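Local coordinates for dehydratase, IlvD/Edd family (Caulobacter crescentus, PDB 5OYN), which catalyses the dehydration of D-xylonate to 2-dehydro-3-deoxy-D-arabinonate, and of D-gluconate with similar efficiency, using a [2Fe-2S] cluster and magnesium, at residues W309-N320 / Y381-L392; A283-P291 / D400-V408. All coordinates share one frame; numbering follows the deposited sequence.

Contact 1 (W309-N320 / Y381-L392); sequences WRAAYDIPLIVN and YHEPLAEKAGFL
The Tyr313 ring is sandwiched between Lys388 and Leu392. CD1 of Leu392 sits over the ring centre, 4.0 Å from the centroid and only 3° off the normal. The opposite face takes CB of Lys388, displaced toward the rim. This is a CH-pi contact, and CD of the same lysine follows 3.5 Å from Tyr313 CE2. With chi1 at 177°, the Tyr313 ring points opposite the backbone N, and its end comes nearer the other segment. Tyr381 receives a further CH-pi contact: CG of Pro316 lies over the centre of its ring, 3.8 Å from the centroid. CB of Pro316 also meets CG of Pro384.

Beyond the helical residues at the start of 309-320, the paired chain is loop and turn. Segment 309-320 starts in helix 306-312, and a type I beta turn from Ala312 to Ile315 follows. The loop 381-392 runs up to strand 392-393. The contact thus joins the N-terminal and C-terminal family regions of the IlvD/Edd dehydratase. Four backbone hydrogen bonds tie the two segments: Gly390 N to Tyr313 O, Ala389 N to Ile315 O (2.8 Å), Leu317 N to Ala386 O, and Leu385 N to Leu317 O (3.0 Å).

Gly390 packs close against the turn, its CA 3.6 Å from Ala312 O. CB of Ala389 packs on CB of Leu317 at 3.6 Å. On the helix, CE3 of Trp309 comes to the edge of the Phe391 ring, 3.9 Å from CD2. Ile277 of helix 270-282 touches Trp309, and Val280 of that helix touches Phe391.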
loop_
_atom_site.group_PDB
_atom_site.type_symbol
_atom_site.label_atom_id
_atom_site.label_comp_id
_atom_site.label_asym_id
_atom_site.label_seq_id
_atom_site.Cartn_x
_atom_site.Cartn_y
_atom_site.Cartn_z
ATOM N N TRP A 309 36.011 28.041 1.209
ATOM C CA TRP A 309 36.532 26.687 1.028
ATOM C C TRP A 309 37.981 26.560 1.492
ATOM O O TRP A 309 38.338 25.556 2.122
ATOM C CB TRP A 309 36.403 26.249 -0.434
ATOM C CG TRP A 309 34.986 26.244 -0.923
ATOM C CD1 TRP A 309 34.416 27.138 -1.785
ATOM C CD2 TRP A 309 33.950 25.322 -0.559
ATOM N NE1 TRP A 309 33.087 26.828 -1.985
ATOM C CE2 TRP A 309 32.776 25.719 -1.242
ATOM C CE3 TRP A 309 33.896 24.199 0.279
ATOM C CZ2 TRP A 309 31.569 25.025 -1.122
ATOM C CZ3 TRP A 309 32.704 23.517 0.399
ATOM C CH2 TRP A 309 31.556 23.928 -0.298
ATOM N N ARG A 310 38.837 27.550 1.178
ATOM C CA ARG A 310 40.218 27.528 1.674
ATOM C C ARG A 310 40.273 27.442 3.189
ATOM O O ARG A 310 41.198 26.838 3.745
ATOM C CB ARG A 310 41.002 28.767 1.212
ATOM C CG ARG A 310 41.194 28.876 -0.283
ATOM C CD ARG A 310 41.659 30.216 -0.825
ATOM N NE ARG A 310 42.242 29.972 -2.138
ATOM C CZ ARG A 310 41.904 30.629 -3.242
ATOM N NH1 ARG A 310 40.993 31.603 -3.190
ATOM N NH2 ARG A 310 42.485 30.307 -4.400
ATOM N N ALA A 311 39.301 28.046 3.868
ATOM C CA ALA A 311 39.229 27.954 5.322
ATOM C C ALA A 311 39.319 26.510 5.812
ATOM O O ALA A 311 39.999 26.226 6.810
ATOM C CB ALA A 311 37.929 28.598 5.801
ATOM N N ALA A 312 38.657 25.583 5.107
ATOM C CA ALA A 312 38.489 24.203 5.542
ATOM C C ALA A 312 39.517 23.236 4.960
ATOM O O ALA A 312 39.480 22.049 5.294
ATOM C CB ALA A 312 37.080 23.723 5.186
ATOM N N TYR A 313 40.444 23.702 4.120
ATOM C CA TYR A 313 41.411 22.791 3.500
ATOM C C TYR A 313 42.209 21.994 4.538
ATOM O O TYR A 313 42.478 20.801 4.338
ATOM C CB TYR A 313 42.357 23.576 2.586
ATOM C CG TYR A 313 43.450 22.733 1.954
ATOM C CD1 TYR A 313 43.136 21.586 1.228
ATOM C CD2 TYR A 313 44.793 23.083 2.081
ATOM C CE1 TYR A 313 44.125 20.816 0.649
ATOM C CE2 TYR A 313 45.792 22.312 1.511
ATOM C CZ TYR A 313 45.451 21.184 0.792
ATOM O OH TYR A 313 46.427 20.404 0.217
ATOM N N ASP A 314 42.613 22.628 5.642
ATOM C CA ASP A 314 43.473 21.975 6.624
ATOM C C ASP A 314 42.688 21.195 7.674
ATOM O O ASP A 314 43.179 21.018 8.800
ATOM C CB ASP A 314 44.386 22.999 7.302
ATOM C CG ASP A 314 43.617 24.007 8.150
ATOM O OD1 ASP A 314 42.358 24.000 8.129
ATOM O OD2 ASP A 314 44.284 24.819 8.838
ATOM N N ILE A 315 41.478 20.760 7.341
ATOM C CA ILE A 315 40.751 19.801 8.175
ATOM C C ILE A 315 41.258 18.397 7.854
ATOM O O ILE A 315 41.309 18.022 6.668
ATOM C CB ILE A 315 39.253 19.905 7.924
ATOM C CG1 ILE A 315 38.764 21.345 8.139
ATOM C CG2 ILE A 315 38.508 18.904 8.807
ATOM C CD1 ILE A 315 38.272 21.645 9.526
ATOM N N PRO A 316 41.650 17.602 8.846
ATOM C CA PRO A 316 42.055 16.221 8.558
ATOM C C PRO A 316 40.847 15.343 8.242
ATOM O O PRO A 316 39.704 15.634 8.616
ATOM C CB PRO A 316 42.741 15.768 9.848
ATOM C CG PRO A 316 42.124 16.610 10.931
ATOM C CD PRO A 316 41.661 17.911 10.287
ATOM N N LEU A 317 41.123 14.255 7.526
ATOM C CA LEU A 317 40.118 13.254 7.187
ATOM C C LEU A 317 39.961 12.293 8.355
ATOM O O LEU A 317 40.934 11.650 8.760
ATOM C CB LEU A 317 40.538 12.496 5.930
ATOM C CG LEU A 317 39.759 11.214 5.650
ATOM C CD1 LEU A 317 38.323 11.544 5.245
ATOM C CD2 LEU A 317 40.457 10.371 4.594
ATOM N N ILE A 318 38.750 12.172 8.900
ATOM C CA ILE A 318 38.557 11.346 10.088
ATOM C C ILE A 318 37.580 10.191 9.909
ATOM O O ILE A 318 37.536 9.320 10.788
ATOM C CB ILE A 318 38.156 12.187 11.317
ATOM C CG1 ILE A 318 37.018 13.142 10.986
ATOM C CG2 ILE A 318 39.368 12.935 11.856
ATOM C CD1 ILE A 318 36.418 13.762 12.234
ATOM N N VAL A 319 36.817 10.101 8.819
ATOM C CA VAL A 319 35.902 8.973 8.644
ATOM C C VAL A 319 36.521 7.974 7.677
ATOM O O VAL A 319 36.965 8.339 6.583
ATOM C CB VAL A 319 34.496 9.415 8.189
ATOM C CG1 VAL A 319 34.039 10.631 8.970
ATOM C CG2 VAL A 319 34.419 9.654 6.689
ATOM N N ASN A 320 36.556 6.709 8.094
ATOM C CA ASN A 320 37.292 5.663 7.389
ATOM C C ASN A 320 36.360 4.938 6.415
ATOM O O ASN A 320 36.074 3.753 6.536
ATOM C CB ASN A 320 37.921 4.704 8.387
ATOM C CG ASN A 320 38.949 3.808 7.743
ATOM O OD1 ASN A 320 39.280 3.981 6.563
ATOM N ND2 ASN A 320 39.447 2.829 8.500
ATOM N N TYR A 381 40.659 13.548 15.866
ATOM C CA TYR A 381 41.140 14.699 15.108
ATOM C C TYR A 381 42.665 14.776 15.083
ATOM O O TYR A 381 43.262 15.047 14.035
ATOM C CB TYR A 381 40.557 15.978 15.707
ATOM C CG TYR A 381 40.698 17.203 14.833
ATOM C CD1 TYR A 381 41.913 17.874 14.726
ATOM C CD2 TYR A 381 39.610 17.704 14.132
ATOM C CE1 TYR A 381 42.040 19.000 13.932
ATOM C CE2 TYR A 381 39.730 18.827 13.340
ATOM C CZ TYR A 381 40.946 19.472 13.244
ATOM O OH TYR A 381 41.059 20.594 12.454
ATOM N N HIS A 382 43.316 14.534 16.222
ATOM C CA HIS A 382 44.754 14.767 16.285
ATOM C C HIS A 382 45.577 13.609 15.757
ATOM O O HIS A 382 46.693 13.838 15.283
ATOM C CB HIS A 382 45.165 15.119 17.710
ATOM C CG HIS A 382 44.804 16.523 18.076
ATOM N ND1 HIS A 382 45.039 17.586 17.227
ATOM C CD2 HIS A 382 44.170 17.037 19.158
ATOM C CE1 HIS A 382 44.589 18.697 17.781
ATOM N NE2 HIS A 382 44.059 18.393 18.953
ATOM N N GLU A 383 45.060 12.381 15.796
ATOM C CA GLU A 383 45.683 11.236 15.133
ATOM C C GLU A 383 44.743 10.760 14.025
ATOM O O GLU A 383 44.103 9.704 14.143
ATOM C CB GLU A 383 46.000 10.107 16.117
ATOM C CG GLU A 383 46.784 10.487 17.394
ATOM C CD GLU A 383 47.971 11.440 17.145
ATOM O OE1 GLU A 383 47.865 12.639 17.507
ATOM O OE2 GLU A 383 49.001 10.998 16.573
ATOM N N PRO A 384 44.630 11.528 12.931
ATOM C CA PRO A 384 43.627 11.210 11.915
ATOM C C PRO A 384 44.150 10.277 10.838
ATOM O O PRO A 384 45.185 9.625 11.002
ATOM C CB PRO A 384 43.297 12.586 11.338
ATOM C CG PRO A 384 44.609 13.281 11.374
ATOM C CD PRO A 384 45.360 12.759 12.585
ATOM N N LEU A 385 43.432 10.210 9.724
ATOM C CA LEU A 385 43.770 9.294 8.643
ATOM C C LEU A 385 44.702 9.921 7.635
ATOM O O LEU A 385 45.504 9.214 7.012
ATOM C CB LEU A 385 42.505 8.857 7.905
ATOM C CG LEU A 385 41.777 7.597 8.332
ATOM C CD1 LEU A 385 40.475 7.583 7.577
ATOM C CD2 LEU A 385 42.605 6.367 8.001
ATOM N N ALA A 386 44.567 11.231 7.448
ATOM C CA ALA A 386 45.283 12.031 6.472
ATOM C C ALA A 386 45.061 13.480 6.850
ATOM O O ALA A 386 43.966 13.842 7.293
ATOM C CB ALA A 386 44.787 11.780 5.042
ATOM N N GLU A 387 46.100 14.298 6.697
ATOM C CA GLU A 387 45.931 15.715 6.952
ATOM C C GLU A 387 45.536 16.432 5.662
ATOM O O GLU A 387 45.495 15.838 4.581
ATOM C CB GLU A 387 47.196 16.296 7.575
ATOM C CG GLU A 387 47.371 15.875 9.026
ATOM C CD GLU A 387 48.800 16.037 9.519
ATOM O OE1 GLU A 387 49.468 17.027 9.114
ATOM O OE2 GLU A 387 49.258 15.166 10.309
ATOM N N LYS A 388 45.201 17.714 5.802
ATOM C CA LYS A 388 44.813 18.588 4.688
ATOM C C LYS A 388 43.850 17.878 3.740
ATOM O O LYS A 388 44.153 17.616 2.575
ATOM C CB LYS A 388 46.046 19.097 3.930
ATOM C CG LYS A 388 47.046 19.870 4.782
ATOM C CD LYS A 388 47.842 20.876 3.957
ATOM C CE LYS A 388 48.804 20.187 2.996
ATOM N NZ LYS A 388 50.199 20.731 3.086
ATOM N N ALA A 389 42.671 17.555 4.269
ATOM C CA ALA A 389 41.712 16.736 3.534
ATOM C C ALA A 389 40.622 17.549 2.853
ATOM O O ALA A 389 39.879 16.990 2.035
ATOM C CB ALA A 389 41.067 15.707 4.461
ATOM N N GLY A 390 40.521 18.836 3.161
ATOM C CA GLY A 390 39.518 19.684 2.552
ATOM C C GLY A 390 39.728 19.834 1.064
ATOM O O GLY A 390 40.707 19.378 0.481
ATOM N N PHE A 391 38.766 20.487 0.430
ATOM C CA PHE A 391 38.921 20.794 -0.977
ATOM C C PHE A 391 40.018 21.823 -1.122
ATOM O O PHE A 391 40.262 22.629 -0.221
ATOM C CB PHE A 391 37.621 21.318 -1.578
ATOM C CG PHE A 391 36.484 20.339 -1.508
ATOM C CD1 PHE A 391 36.677 19.005 -1.838
ATOM C CD2 PHE A 391 35.226 20.746 -1.099
ATOM C CE1 PHE A 391 35.624 18.090 -1.768
ATOM C CE2 PHE A 391 34.171 19.837 -1.029
ATOM C CZ PHE A 391 34.374 18.511 -1.363
ATOM N N LEU A 392 40.707 21.771 -2.249
ATOM C CA LEU A 392 41.787 22.699 -2.541
ATOM C C LEU A 392 41.379 23.507 -3.767
ATOM O O LEU A 392 41.482 23.021 -4.895
ATOM C CB LEU A 392 43.094 21.951 -2.768
ATOM C CG LEU A 392 44.234 22.915 -3.106
ATOM C CD1 LEU A 392 44.354 23.991 -2.022
ATOM C CD2 LEU A 392 45.542 22.180 -3.295
#

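Contact 2 (A283-P291 / D400-V408); sequences AGGSTNAQP and DFAIMKSSV
Ile403 packs on Gln290 where strand 401-404, the middle strand of a three-stranded antiparallel sheet, lies against the turn that leads into helix 289-299. Helix 270-282 ends just before this turn in a Schellman motif, with Gly284 at positive phi.

The apolar contacts centre on CD1 of Ile403. It lies 3.7 Å from CB of Gln290 and 3.9 Å from CB of Thr287. CG2 of Thr287 rests across the aliphatic chain of Lys405, 3.9 Å from its CG. The lysine is extended beyond CG, which carries its amine past the threonine.

Where polar and aromatic groups meet, OE1 of Gln290 approaches the edge of the Phe401 ring, 3.6 Å from CE2. The Gln290 amide plane is turned 73° from the ring. Asn509 ND2 donates to OE1, while NE2 donates to Leu576 O. An alanine in place of Gln290 would probably leave Asn509 and Leu576 without these partners and open a gap beside Phe401.

In the turn leading into the helix, Ser286 OG makes a capping bond, accepting from Asn288 N at 2.8 Å. One water links the segments, 3.1 Å from Thr287 OG1 and accepting from Lys405 NZ at 3.3 Å.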
loop_
_atom_site.group_PDB
_atom_site.type_symbol
_atom_site.label_atom_id
_atom_site.label_comp_id
_atom_site.label_asym_id
_atom_site.label_seq_id
_atom_site.Cartn_x
_atom_site.Cartn_y
_atom_site.Cartn_z
ATOM N N ALA A 283 34.836 14.474 6.603
ATOM C CA ALA A 283 34.181 13.232 6.232
ATOM C C ALA A 283 34.639 12.687 4.889
ATOM O O ALA A 283 34.064 11.710 4.415
ATOM C CB ALA A 283 32.663 13.429 6.196
ATOM N N GLY A 284 35.642 13.279 4.257
ATOM C CA GLY A 284 35.989 12.823 2.923
ATOM C C GLY A 284 34.856 12.969 1.933
ATOM O O GLY A 284 34.746 12.171 0.995
ATOM N N GLY A 285 34.016 13.988 2.115
ATOM C CA GLY A 285 32.846 14.192 1.286
ATOM C C GLY A 285 33.141 14.476 -0.178
ATOM O O GLY A 285 34.273 14.673 -0.618
ATOM N N SER A 286 32.057 14.524 -0.940
ATOM C CA SER A 286 32.114 14.604 -2.387
ATOM C C SER A 286 32.269 16.040 -2.875
ATOM O O SER A 286 31.662 16.974 -2.337
ATOM C CB SER A 286 30.847 14.000 -2.978
ATOM O OG SER A 286 30.480 14.645 -4.186
ATOM N N THR A 287 33.063 16.198 -3.931
ATOM C CA THR A 287 33.206 17.488 -4.594
ATOM C C THR A 287 31.887 18.023 -5.123
ATOM O O THR A 287 31.780 19.216 -5.419
ATOM C CB THR A 287 34.185 17.358 -5.750
ATOM O OG1 THR A 287 33.628 16.464 -6.725
ATOM C CG2 THR A 287 35.534 16.816 -5.244
ATOM N N ASN A 288 30.884 17.171 -5.291
ATOM C CA ASN A 288 29.600 17.699 -5.717
ATOM C C ASN A 288 28.937 18.495 -4.610
ATOM O O ASN A 288 28.032 19.289 -4.894
ATOM C CB ASN A 288 28.707 16.563 -6.196
ATOM C CG ASN A 288 29.213 15.946 -7.466
ATOM O OD1 ASN A 288 29.824 16.622 -8.287
ATOM N ND2 ASN A 288 28.973 14.659 -7.642
ATOM N N ALA A 289 29.382 18.320 -3.360
ATOM C CA ALA A 289 28.844 19.132 -2.275
ATOM C C ALA A 289 29.065 20.614 -2.535
ATOM O O ALA A 289 28.236 21.442 -2.128
ATOM C CB ALA A 289 29.463 18.721 -0.938
ATOM N N GLN A 290 30.159 20.972 -3.250
ATOM C CA GLN A 290 30.503 22.382 -3.402
ATOM C C GLN A 290 29.459 23.130 -4.224
ATOM O O GLN A 290 28.870 24.092 -3.705
ATOM C CB GLN A 290 31.917 22.529 -3.970
ATOM C CG GLN A 290 32.288 23.958 -4.340
ATOM C CD GLN A 290 31.885 24.345 -5.750
ATOM O OE1 GLN A 290 32.308 23.723 -6.719
ATOM N NE2 GLN A 290 31.066 25.382 -5.871
ATOM N N PRO A 291 29.171 22.752 -5.479
ATOM C CA PRO A 291 28.078 23.448 -6.179
ATOM C C PRO A 291 26.789 23.455 -5.384
ATOM O O PRO A 291 26.067 24.457 -5.412
ATOM C CB PRO A 291 27.932 22.666 -7.490
ATOM C CG PRO A 291 29.215 21.997 -7.680
ATOM C CD PRO A 291 29.756 21.688 -6.315
ATOM N N ASP A 400 39.105 30.418 -13.303
ATOM C CA ASP A 400 39.218 31.250 -12.115
ATOM C C ASP A 400 38.963 30.473 -10.833
ATOM O O ASP A 400 39.409 30.905 -9.765
ATOM C CB ASP A 400 38.257 32.437 -12.213
ATOM C CG ASP A 400 38.444 33.239 -13.500
ATOM O OD1 ASP A 400 39.595 33.300 -14.025
ATOM O OD2 ASP A 400 37.428 33.801 -13.978
ATOM N N PHE A 401 38.270 29.336 -10.918
ATOM C CA PHE A 401 37.949 28.527 -9.751
ATOM C C PHE A 401 37.843 27.069 -10.171
ATOM O O PHE A 401 37.327 26.757 -11.249
ATOM C CB PHE A 401 36.640 28.995 -9.092
ATOM C CG PHE A 401 36.148 28.090 -7.990
ATOM C CD1 PHE A 401 36.468 28.354 -6.667
ATOM C CD2 PHE A 401 35.340 26.988 -8.275
ATOM C CE1 PHE A 401 36.024 27.535 -5.644
ATOM C CE2 PHE A 401 34.887 26.153 -7.254
ATOM C CZ PHE A 401 35.232 26.430 -5.933
ATOM N N ALA A 402 38.345 26.189 -9.312
ATOM C CA ALA A 402 38.162 24.748 -9.407
ATOM C C ALA A 402 38.576 24.187 -8.063
ATOM O O ALA A 402 39.202 24.884 -7.267
ATOM C CB ALA A 402 38.975 24.116 -10.536
ATOM N N ILE A 403 38.198 22.934 -7.797
ATOM C CA ILE A 403 38.569 22.282 -6.548
ATOM C C ILE A 403 39.171 20.922 -6.857
ATOM O O ILE A 403 38.854 20.295 -7.876
ATOM C CB ILE A 403 37.375 22.141 -5.583
ATOM C CG1 ILE A 403 36.205 21.449 -6.275
ATOM C CG2 ILE A 403 36.959 23.496 -5.045
ATOM C CD1 ILE A 403 35.100 21.089 -5.318
ATOM N N MET A 404 40.053 20.473 -5.967
ATOM C CA MET A 404 40.731 19.194 -6.102
ATOM C C MET A 404 40.364 18.307 -4.923
ATOM O O MET A 404 40.278 18.782 -3.787
ATOM C CB MET A 404 42.241 19.379 -6.169
ATOM C CG MET A 404 43.002 18.214 -6.785
ATOM S SD MET A 404 44.675 18.144 -6.124
ATOM C CE MET A 404 45.313 16.636 -6.842
ATOM N N LYS A 405 40.130 17.019 -5.190
ATOM C CA LYS A 405 39.737 16.098 -4.122
ATOM C C LYS A 405 40.992 15.695 -3.361
ATOM O O LYS A 405 41.681 14.737 -3.704
ATOM C CB LYS A 405 38.995 14.884 -4.668
ATOM C CG LYS A 405 37.987 14.303 -3.651
ATOM C CD LYS A 405 36.970 13.310 -4.257
ATOM C CE LYS A 405 36.354 12.432 -3.159
ATOM N NZ LYS A 405 35.062 11.747 -3.526
ATOM N N SER A 406 41.292 16.446 -2.304
ATOM C CA SER A 406 42.496 16.173 -1.535
ATOM C C SER A 406 42.385 14.873 -0.758
ATOM O O SER A 406 43.401 14.203 -0.537
ATOM C CB SER A 406 42.770 17.322 -0.568
ATOM O OG SER A 406 42.430 18.557 -1.168
ATOM N N SER A 407 41.170 14.513 -0.312
ATOM C CA SER A 407 40.982 13.356 0.568
ATOM C C SER A 407 41.328 12.051 -0.111
ATOM O O SER A 407 41.470 11.030 0.564
ATOM C CB SER A 407 39.545 13.282 1.062
ATOM O OG SER A 407 38.689 12.853 0.026
ATOM N N VAL A 408 41.524 12.081 -1.420
ATOM C CA VAL A 408 41.579 10.894 -2.251
ATOM C C VAL A 408 42.940 10.707 -2.925
ATOM O O VAL A 408 43.149 9.707 -3.626
ATOM C CB VAL A 408 40.409 10.953 -3.256
ATOM C CG1 VAL A 408 40.655 10.216 -4.526
ATOM C CG2 VAL A 408 39.125 10.462 -2.562
HETATM O O HOH W 1 33.854 13.500 -5.983
#

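Overall arrangement
The centres of contact 1 and contact 2 are about 12 Å apart, and both join the N-terminal to the C-terminal family region. They also touch. Ser406 OG lies 2.5 Å from Gly390 O, and Met404 N lies 3.1 Å from Leu392 O; both are probable hydrogen bonds. The second pairs strands 392-393 and 401-404. Phe391 CZ packs against Ser286 O at 3.3 Å. Along the chain, the segments of contact 1 fall between those of contact 2. Contact 2 is nearer the active site: the side chain of Ser286 is about 7 Å from the bound magnesium ion and about 10 Å from the iron-sulfur cluster. In contact 1, the Phe391 side chain is about 13 Å from a magnesium ion.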